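Local coordinates for protein SSD1 (Saccharomyces cerevisiae S288C, PDB 7AM1) that binds mRNA and represses translation as a non-enzymatic pseudonuclease of the RNase II family, with an alternative RNA recognition site, at residues I29-K34 and A63-L68. Numbering follows the deposited sequence.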
loop_
_atom_site.group_PDB
_atom_site.type_symbol
_atom_site.label_atom_id
_atom_site.label_comp_id
_atom_site.label_asym_id
_atom_site.label_seq_id
_atom_site.Cartn_x
_atom_site.Cartn_y
_atom_site.Cartn_z
ATOM N N ILE A 29 11.360 1.150 15.576
ATOM C CA ILE A 29 9.991 0.693 15.372
ATOM C C ILE A 29 10.015 -0.811 15.141
ATOM O O ILE A 29 10.777 -1.308 14.303
ATOM C CB ILE A 29 9.336 1.430 14.192
ATOM C CG1 ILE A 29 9.234 2.931 14.492
ATOM C CG2 ILE A 29 7.963 0.860 13.905
ATOM C CD1 ILE A 29 8.243 3.283 15.589
ATOM N N LEU A 30 9.197 -1.538 15.895
ATOM C CA LEU A 30 9.132 -2.988 15.779
ATOM C C LEU A 30 8.235 -3.389 14.612
ATOM O O LEU A 30 7.132 -2.856 14.456
ATOM C CB LEU A 30 8.601 -3.592 17.080
ATOM C CG LEU A 30 8.564 -5.121 17.169
ATOM C CD1 LEU A 30 9.786 -5.652 17.901
ATOM C CD2 LEU A 30 7.286 -5.582 17.851
ATOM N N ARG A 31 8.698 -4.344 13.807
ATOM C CA ARG A 31 7.902 -4.903 12.719
ATOM C C ARG A 31 8.042 -6.417 12.748
ATOM O O ARG A 31 9.158 -6.940 12.658
ATOM C CB ARG A 31 8.360 -4.344 11.368
ATOM C CG ARG A 31 8.297 -2.822 11.258
ATOM C CD ARG A 31 6.876 -2.318 11.029
ATOM N NE ARG A 31 6.828 -0.871 10.816
ATOM C CZ ARG A 31 5.751 -0.114 11.021
ATOM N NH1 ARG A 31 4.620 -0.659 11.448
ATOM N NH2 ARG A 31 5.808 1.192 10.798
ATOM N N VAL A 32 6.926 -7.118 12.880
ATOM C CA VAL A 32 6.949 -8.575 12.943
ATOM C C VAL A 32 6.919 -9.131 11.527
ATOM O O VAL A 32 6.250 -8.584 10.642
ATOM C CB VAL A 32 5.785 -9.114 13.799
ATOM C CG1 VAL A 32 5.363 -8.084 14.861
ATOM C CG2 VAL A 32 4.615 -9.530 12.938
ATOM N N ASN A 33 7.676 -10.204 11.302
ATOM C CA ASN A 33 7.672 -10.890 10.014
ATOM C C ASN A 33 6.364 -11.658 9.858
ATOM O O ASN A 33 6.147 -12.669 10.534
ATOM C CB ASN A 33 8.873 -11.824 9.908
ATOM N N LYS A 34 5.489 -11.185 8.969
ATOM C CA LYS A 34 4.191 -11.832 8.793
ATOM C C LYS A 34 4.360 -13.303 8.427
ATOM O O LYS A 34 3.571 -14.155 8.852
ATOM C CB LYS A 34 3.384 -11.093 7.724
ATOM C CG LYS A 34 1.880 -11.327 7.795
ATOM N N ALA A 63 6.192 -6.771 23.009
ATOM C CA ALA A 63 5.962 -5.607 22.166
ATOM C C ALA A 63 5.027 -5.972 21.019
ATOM O O ALA A 63 4.943 -7.130 20.600
ATOM C CB ALA A 63 7.282 -5.064 21.619
ATOM N N LEU A 64 4.302 -4.974 20.522
ATOM C CA LEU A 64 3.363 -5.175 19.430
ATOM C C LEU A 64 3.854 -4.482 18.165
ATOM O O LEU A 64 4.678 -3.562 18.206
ATOM C CB LEU A 64 1.969 -4.648 19.793
ATOM C CG LEU A 64 1.265 -5.275 20.997
ATOM C CD1 LEU A 64 -0.022 -4.515 21.301
ATOM C CD2 LEU A 64 0.979 -6.751 20.775
ATOM N N GLU A 65 3.332 -4.950 17.033
ATOM C CA GLU A 65 3.575 -4.312 15.745
ATOM C C GLU A 65 3.376 -2.805 15.848
ATOM O O GLU A 65 2.380 -2.333 16.402
ATOM C CB GLU A 65 2.632 -4.904 14.694
ATOM C CG GLU A 65 2.666 -4.199 13.342
ATOM C CD GLU A 65 3.880 -4.573 12.517
ATOM O OE1 GLU A 65 4.157 -3.877 11.516
ATOM O OE2 GLU A 65 4.567 -5.552 12.881
ATOM N N GLY A 66 4.347 -2.053 15.330
ATOM C CA GLY A 66 4.275 -0.609 15.298
ATOM C C GLY A 66 4.784 0.086 16.540
ATOM O O GLY A 66 4.958 1.313 16.519
ATOM N N ASP A 67 5.018 -0.654 17.623
ATOM C CA ASP A 67 5.558 -0.062 18.836
ATOM C C ASP A 67 6.904 0.595 18.563
ATOM O O ASP A 67 7.722 0.083 17.795
ATOM C CB ASP A 67 5.738 -1.126 19.926
ATOM C CG ASP A 67 4.440 -1.505 20.616
ATOM O OD1 ASP A 67 3.386 -0.917 20.300
ATOM O OD2 ASP A 67 4.483 -2.398 21.491
ATOM N N LEU A 68 7.127 1.738 19.206
ATOM C CA LEU A 68 8.473 2.256 19.404
ATOM C C LEU A 68 9.074 1.552 20.616
ATOM O O LEU A 68 8.511 1.621 21.714
ATOM C CB LEU A 68 8.444 3.765 19.615
ATOM C CG LEU A 68 9.803 4.436 19.826
ATOM C CD1 LEU A 68 10.636 4.373 18.556
ATOM C CD2 LEU A 68 9.620 5.873 20.287
#
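A63 meets L30 through methyl groups, its CB lying 3.8 Å from L30 CD2. L30 CG is anti to the backbone N (chi1 -176°), and CD2 beyond it also packs against the carbonyl O of L64. That residue opens a type II beta turn running to D67, closed by D67 N bonding L64 O; D67 OD2 accepts from L64 N as well, and a salt bridge to R215 gives this carboxylate a second partner. At the second turn position, E65 bends at chi2 (77°) and divides its carboxylate between two neighbours on the strand. OE2 takes the backbone N-H of V32 nearly end-on at 2.8 Å, while V32 CG1 packs 3.3 Å from the same oxygen. OE1 lies close to the plane of the R31 guanidinium, at its edge, and completes a salt bridge with NH1 at 3.3 Å; NH1 approaches it from above the carboxylate plane. Replacing E65 with an alanine would probably leave the V32 amide and the R31 guanidinium without these partners and let the arginine turn more freely. G66, at phi 87°, has a backbone that would press a CB against the preceding carbonyl; its N bonds L30 O at 3.0 Å. D67 O returns the pairing, receiving L30 N at 2.9 Å, with I29 CA-H also directed at it. Finally, L68 forms an antiparallel non-hydrogen-bonded pair with I29, their CD1 methyls 4.0 Å apart. The contact thus helps to close the five-stranded mixed sheet of what is probably the first cold-shock domain, an OB-type barrel. Strand 39-43 pairs with strand 26-32, and strand 206-214 with strand 68-73, while R60 of helix 56-60 packs against L30 and V32.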